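Local coordinates for peptide methionine sulfoxide reductase MsrA (Corynebacterium diphtheriae, PDB 4D7L), which reduces methionine (S)-S-oxide to methionine, probably repairing oxidised proteins, and is regenerated by thiol-disulfide exchange, at residues A[76-86]-A[116-124]. Sequence-based numbering, arbitrary orientation.
Sequences AEKLFWETPGV and IVEVVYDPT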
ATOM      1  N   ALA A  76       0.262   3.246  -7.156  1.00 15.83           N
ATOM      2  CA  ALA A  76      -0.725   2.360  -6.581  1.00 19.09           C
ATOM      3  C   ALA A  76      -1.978   3.125  -6.173  1.00 15.33           C
ATOM      4  O   ALA A  76      -3.080   2.631  -6.359  1.00 17.08           O
ATOM      5  CB  ALA A  76      -0.126   1.626  -5.374  1.00 14.97           C
ATOM      6  N   GLU A  77      -1.826   4.328  -5.619  1.00 18.43           N
ATOM      7  CA  GLU A  77      -3.025   5.054  -5.178  1.00 17.46           C
ATOM      8  C   GLU A  77      -3.907   5.410  -6.371  1.00 16.79           C
ATOM      9  O   GLU A  77      -5.138   5.324  -6.298  1.00 16.84           O
ATOM     10  CB  GLU A  77      -2.685   6.343  -4.405  1.00 15.37           C
ATOM     11  CG  GLU A  77      -3.909   6.774  -3.527  1.00 16.13           C
ATOM     12  CD  GLU A  77      -3.923   8.247  -3.093  1.00 17.27           C
ATOM     13  OE1 GLU A  77      -2.922   8.978  -3.288  1.00 17.19           O
ATOM     14  OE2 GLU A  77      -4.958   8.679  -2.538  1.00 19.00           O
ATOM     15  N   LYS A  78      -3.266   5.838  -7.453  1.00 15.28           N
ATOM     16  CA  LYS A  78      -3.993   6.221  -8.677  1.00 16.45           C
ATOM     17  C   LYS A  78      -4.765   5.023  -9.231  1.00 22.69           C
ATOM     18  O   LYS A  78      -5.933   5.148  -9.630  1.00 19.92           O
ATOM     19  CB  LYS A  78      -3.017   6.797  -9.720  1.00 19.81           C
ATOM     20  CG  LYS A  78      -3.651   7.266 -11.063  1.00 23.38           C
ATOM     21  CD  LYS A  78      -2.561   7.966 -11.899  1.00 25.19           C
ATOM     22  CE  LYS A  78      -2.943   8.280 -13.354  1.00 36.88           C
ATOM     23  NZ  LYS A  78      -4.364   8.600 -13.588  1.00 41.98           N
ATOM     24  N   LEU A  79      -4.116   3.864  -9.247  1.00 20.38           N
ATOM     25  CA  LEU A  79      -4.752   2.624  -9.705  1.00 17.48           C
ATOM     26  C   LEU A  79      -6.057   2.376  -8.967  1.00 17.67           C
ATOM     27  O   LEU A  79      -7.097   2.041  -9.562  1.00 18.05           O
ATOM     28  CB  LEU A  79      -3.805   1.437  -9.477  1.00 20.16           C
ATOM     29  CG  LEU A  79      -4.396   0.072  -9.838  1.00 26.66           C
ATOM     30  CD1 LEU A  79      -4.413  -0.079 -11.367  1.00 31.28           C
ATOM     31  CD2 LEU A  79      -3.629  -1.042  -9.159  1.00 26.39           C
ATOM     32  N   PHE A  80      -6.015   2.554  -7.655  1.00 14.35           N
ATOM     33  CA  PHE A  80      -7.215   2.256  -6.883  1.00 15.08           C
ATOM     34  C   PHE A  80      -8.254   3.373  -6.873  1.00 18.72           C
ATOM     35  O   PHE A  80      -9.452   3.064  -6.934  1.00 19.10           O
ATOM     36  CB  PHE A  80      -6.821   1.849  -5.452  1.00 17.20           C
ATOM     37  CG  PHE A  80      -6.273   0.455  -5.391  1.00 22.02           C
ATOM     38  CD1 PHE A  80      -7.130  -0.627  -5.570  1.00 19.05           C
ATOM     39  CD2 PHE A  80      -4.910   0.221  -5.234  1.00 23.33           C
ATOM     40  CE1 PHE A  80      -6.642  -1.932  -5.575  1.00 23.04           C
ATOM     41  CE2 PHE A  80      -4.404  -1.092  -5.217  1.00 24.98           C
ATOM     42  CZ  PHE A  80      -5.270  -2.167  -5.397  1.00 19.88           C
ATOM     43  N   TRP A  81      -7.867   4.655  -6.863  1.00 18.58           N
ATOM     44  CA  TRP A  81      -8.939   5.666  -6.850  1.00 17.73           C
ATOM     45  C   TRP A  81      -9.669   5.672  -8.187  1.00 18.27           C
ATOM     46  O   TRP A  81     -10.805   6.133  -8.273  1.00 23.88           O
ATOM     47  CB  TRP A  81      -8.461   7.102  -6.477  1.00 15.61           C
ATOM     48  CG  TRP A  81      -7.775   7.933  -7.539  1.00 15.37           C
ATOM     49  CD1 TRP A  81      -8.296   8.376  -8.736  1.00 19.15           C
ATOM     50  CD2 TRP A  81      -6.484   8.537  -7.418  1.00 16.36           C
ATOM     51  NE1 TRP A  81      -7.358   9.160  -9.401  1.00 19.73           N
ATOM     52  CE2 TRP A  81      -6.245   9.280  -8.602  1.00 16.08           C
ATOM     53  CE3 TRP A  81      -5.490   8.505  -6.420  1.00 17.24           C
ATOM     54  CZ2 TRP A  81      -5.043   9.973  -8.826  1.00 19.91           C
ATOM     55  CZ3 TRP A  81      -4.290   9.187  -6.642  1.00 13.95           C
ATOM     56  CH2 TRP A  81      -4.083   9.926  -7.832  1.00 16.06           C
ATOM     57  N   GLU A  82      -9.029   5.148  -9.226  1.00 14.90           N
ATOM     58  CA  GLU A  82      -9.691   5.044 -10.532  1.00 20.14           C
ATOM     59  C   GLU A  82     -10.516   3.770 -10.690  1.00 27.55           C
ATOM     60  O   GLU A  82     -11.148   3.560 -11.719  1.00 23.77           O
ATOM     61  CB  GLU A  82      -8.648   5.140 -11.651  1.00 19.39           C
ATOM     62  CG  GLU A  82      -8.085   6.580 -11.743  1.00 21.13           C
ATOM     63  CD  GLU A  82      -7.078   6.790 -12.863  1.00 36.23           C
ATOM     64  OE1 GLU A  82      -6.606   5.789 -13.454  1.00 34.52           O
ATOM     65  OE2 GLU A  82      -6.744   7.974 -13.121  1.00 32.34           O
ATOM     66  N   THR A  83     -10.546   2.938  -9.662  1.00 19.60           N
ATOM     67  CA  THR A  83     -11.322   1.700  -9.734  1.00 22.49           C
ATOM     68  C   THR A  83     -12.784   1.900  -9.371  1.00 21.28           C
ATOM     69  O   THR A  83     -13.071   2.433  -8.310  1.00 21.14           O
ATOM     70  CB  THR A  83     -10.734   0.650  -8.791  1.00 23.30           C
ATOM     71  OG1 THR A  83      -9.384   0.394  -9.177  1.00 21.08           O
ATOM     72  CG2 THR A  83     -11.544  -0.643  -8.864  1.00 23.59           C
ATOM     73  N   PRO A  84     -13.717   1.470 -10.242  1.00 24.32           N
ATOM     74  CA  PRO A  84     -15.133   1.608  -9.877  1.00 22.77           C
ATOM     75  C   PRO A  84     -15.445   0.905  -8.547  1.00 22.25           C
ATOM     76  O   PRO A  84     -15.020  -0.233  -8.321  1.00 27.26           O
ATOM     77  CB  PRO A  84     -15.867   0.948 -11.048  1.00 26.44           C
ATOM     78  CG  PRO A  84     -14.886   1.045 -12.211  1.00 24.53           C
ATOM     79  CD  PRO A  84     -13.540   0.855 -11.566  1.00 24.55           C
ATOM     80  N   GLY A  85     -16.151   1.614  -7.675  1.00 22.15           N
ATOM     81  CA  GLY A  85     -16.555   1.121  -6.369  1.00 21.95           C
ATOM     82  C   GLY A  85     -15.674   1.604  -5.224  1.00 24.31           C
ATOM     83  O   GLY A  85     -16.051   1.491  -4.063  1.00 22.81           O
ATOM     84  N   VAL A  86     -14.479   2.097  -5.545  1.00 20.52           N
ATOM     85  CA  VAL A  86     -13.578   2.655  -4.524  1.00 22.30           C
ATOM     86  C   VAL A  86     -14.030   4.078  -4.251  1.00 23.12           C
ATOM     87  O   VAL A  86     -14.240   4.845  -5.184  1.00 20.53           O
ATOM     88  CB  VAL A  86     -12.111   2.610  -4.977  1.00 19.24           C
ATOM     89  CG1 VAL A  86     -11.202   3.409  -4.016  1.00 20.46           C
ATOM     90  CG2 VAL A  86     -11.647   1.155  -5.076  1.00 23.18           C
ATOM     91  N   ILE A 116       1.820   1.865   1.763  1.00 14.57           N
ATOM     92  CA  ILE A 116       0.463   1.322   1.751  1.00 12.85           C
ATOM     93  C   ILE A 116      -0.530   2.297   1.165  1.00 19.34           C
ATOM     94  O   ILE A 116      -0.455   3.501   1.435  1.00 15.53           O
ATOM     95  CB  ILE A 116       0.006   0.966   3.188  1.00 15.88           C
ATOM     96  CG1 ILE A 116       0.800  -0.243   3.700  1.00 16.90           C
ATOM     97  CG2 ILE A 116      -1.527   0.721   3.273  1.00 17.84           C
ATOM     98  CD1 ILE A 116       0.459  -1.564   2.961  1.00 15.26           C
ATOM     99  N   VAL A 117      -1.465   1.760   0.381  1.00 15.07           N
ATOM    100  CA  VAL A 117      -2.659   2.474  -0.024  1.00 11.48           C
ATOM    101  C   VAL A 117      -3.834   2.012   0.819  1.00 18.79           C
ATOM    102  O   VAL A 117      -4.139   0.813   0.863  1.00 16.59           O
ATOM    103  CB  VAL A 117      -3.013   2.232  -1.504  1.00 12.98           C
ATOM    104  CG1 VAL A 117      -4.278   3.053  -1.906  1.00 12.92           C
ATOM    105  CG2 VAL A 117      -1.845   2.584  -2.412  1.00 14.75           C
ATOM    106  N   GLU A 118      -4.447   2.960   1.519  1.00 15.23           N
ATOM    107  CA  GLU A 118      -5.718   2.745   2.194  1.00 13.24           C
ATOM    108  C   GLU A 118      -6.809   2.803   1.124  1.00 20.26           C
ATOM    109  O   GLU A 118      -6.958   3.819   0.459  1.00 16.49           O
ATOM    110  CB  GLU A 118      -5.951   3.822   3.251  1.00 14.99           C
ATOM    111  CG  GLU A 118      -7.364   3.777   3.879  1.00 18.48           C
ATOM    112  CD  GLU A 118      -7.668   4.977   4.760  1.00 20.13           C
ATOM    113  OE1 GLU A 118      -7.093   6.073   4.539  1.00 16.82           O
ATOM    114  OE2 GLU A 118      -8.503   4.825   5.677  1.00 23.64           O
ATOM    115  N   VAL A 119      -7.530   1.706   0.931  1.00 16.21           N
ATOM    116  CA  VAL A 119      -8.580   1.642  -0.076  1.00 17.66           C
ATOM    117  C   VAL A 119      -9.935   1.474   0.609  1.00 18.37           C
ATOM    118  O   VAL A 119     -10.222   0.436   1.208  1.00 16.38           O
ATOM    119  CB  VAL A 119      -8.348   0.481  -1.045  1.00 16.14           C
ATOM    120  CG1 VAL A 119      -9.424   0.474  -2.136  1.00 15.59           C
ATOM    121  CG2 VAL A 119      -6.974   0.593  -1.656  1.00 16.69           C
ATOM    122  N   VAL A 120     -10.750   2.508   0.543  1.00 15.75           N
ATOM    123  CA  VAL A 120     -12.081   2.436   1.107  1.00 17.60           C
ATOM    124  C   VAL A 120     -13.074   2.194  -0.016  1.00 16.05           C
ATOM    125  O   VAL A 120     -13.106   2.951  -0.977  1.00 18.94           O
ATOM    126  CB  VAL A 120     -12.443   3.716   1.843  1.00 16.29           C
ATOM    127  CG1 VAL A 120     -13.824   3.595   2.460  1.00 17.32           C
ATOM    128  CG2 VAL A 120     -11.386   4.009   2.922  1.00 17.91           C
ATOM    129  N   TYR A 121     -13.905   1.161   0.102  1.00 17.38           N
ATOM    130  CA  TYR A 121     -14.741   0.793  -1.041  1.00 19.41           C
ATOM    131  C   TYR A 121     -16.170   0.463  -0.644  1.00 22.91           C
ATOM    132  O   TYR A 121     -16.452   0.125   0.502  1.00 20.02           O
ATOM    133  CB  TYR A 121     -14.117  -0.394  -1.796  1.00 19.43           C
ATOM    134  CG  TYR A 121     -14.030  -1.659  -0.964  1.00 17.26           C
ATOM    135  CD1 TYR A 121     -12.980  -1.850  -0.067  1.00 22.18           C
ATOM    136  CD2 TYR A 121     -14.998  -2.654  -1.065  1.00 17.75           C
ATOM    137  CE1 TYR A 121     -12.891  -2.998   0.701  1.00 23.85           C
ATOM    138  CE2 TYR A 121     -14.922  -3.805  -0.291  1.00 23.44           C
ATOM    139  CZ  TYR A 121     -13.865  -3.972   0.583  1.00 26.33           C
ATOM    140  OH  TYR A 121     -13.798  -5.107   1.355  1.00 21.02           O
ATOM    141  N   ASP A 122     -17.062   0.582  -1.626  1.00 21.05           N
ATOM    142  CA  ASP A 122     -18.459   0.207  -1.499  1.00 22.96           C
ATOM    143  C   ASP A 122     -18.590  -1.256  -1.907  1.00 22.78           C
ATOM    144  O   ASP A 122     -18.463  -1.578  -3.091  1.00 21.50           O
ATOM    145  CB  ASP A 122     -19.336   1.087  -2.406  1.00 23.07           C
ATOM    146  CG  ASP A 122     -20.833   0.743  -2.313  1.00 30.11           C
ATOM    147  OD1 ASP A 122     -21.205  -0.327  -1.765  1.00 25.15           O
ATOM    148  OD2 ASP A 122     -21.635   1.541  -2.836  1.00 27.07           O
ATOM    149  N   PRO A 123     -18.860  -2.141  -0.937  1.00 21.84           N
ATOM    150  CA  PRO A 123     -18.876  -3.580  -1.225  1.00 25.44           C
ATOM    151  C   PRO A 123     -20.046  -3.996  -2.104  1.00 27.49           C
ATOM    152  O   PRO A 123     -20.057  -5.123  -2.585  1.00 29.23           O
ATOM    153  CB  PRO A 123     -18.969  -4.222   0.172  1.00 25.96           C
ATOM    154  CG  PRO A 123     -19.576  -3.192   1.016  1.00 32.09           C
ATOM    155  CD  PRO A 123     -19.111  -1.858   0.485  1.00 21.90           C
ATOM    156  N   THR A 124     -21.001  -3.108  -2.339  1.00 27.02           N
ATOM    157  CA  THR A 124     -22.072  -3.438  -3.266  1.00 25.48           C
ATOM    158  C   THR A 124     -21.639  -3.142  -4.693  1.00 31.28           C
ATOM    159  O   THR A 124     -22.328  -3.516  -5.633  1.00 32.71           O
ATOM    160  CB  THR A 124     -23.377  -2.664  -2.976  1.00 30.10           C
ATOM    161  OG1 THR A 124     -23.170  -1.268  -3.240  1.00 29.81           O
ATOM    162  CG2 THR A 124     -23.828  -2.853  -1.523  1.00 30.47           C
TER
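D122, which meets G85 across the contact, has its OD1 gripped by both T124 N and T124 OG1, which approach from the same face of the carboxylate. The T124 N bond makes an Asx turn, and D122 OD2 bonds to Q125. The backbone N of D122 donates to G85 O at 2.8 Å, almost straight (174°). V86, just after G85, pairs with Y121, just before D122, as an antiparallel, non-hydrogen-bonded pair, their CA atoms 4.1 Å apart. G85 sits in a type II turn from T83 to V86, and its positive phi suits glycine. T83 OG1 bonds back to L79 O at the end of the helix.

Strand 64-69, helix 73-81 and strand 86-94 form a beta-alpha-beta crossover in the mixed sheet of the MsrA fold, with antiparallel strand 114-121 between its two parallel strands. Helix 76-81 and strand 116-121 run nearly parallel, 13° apart, with 8.7 Å between axes. V119 packs between F80 and V86. With CG1 anti to the backbone N (chi1 -177°), its two methyls split between them. CG2 lies over one face of the F80 ring, 4.2 Å from the centroid, a CH-pi contact. L79 CD2 sits over the opposite face, toward its rim. V119 CG1, the other branch, meets V86 CG2 at 3.7 Å. Nearer the predicted active-site residue C72, V117 CG2 packs on A76 CB at 3.6 Å. V117 CG1 lies against the CG of E77, whose carboxylate bonds to T89 and the backbone N of Q216.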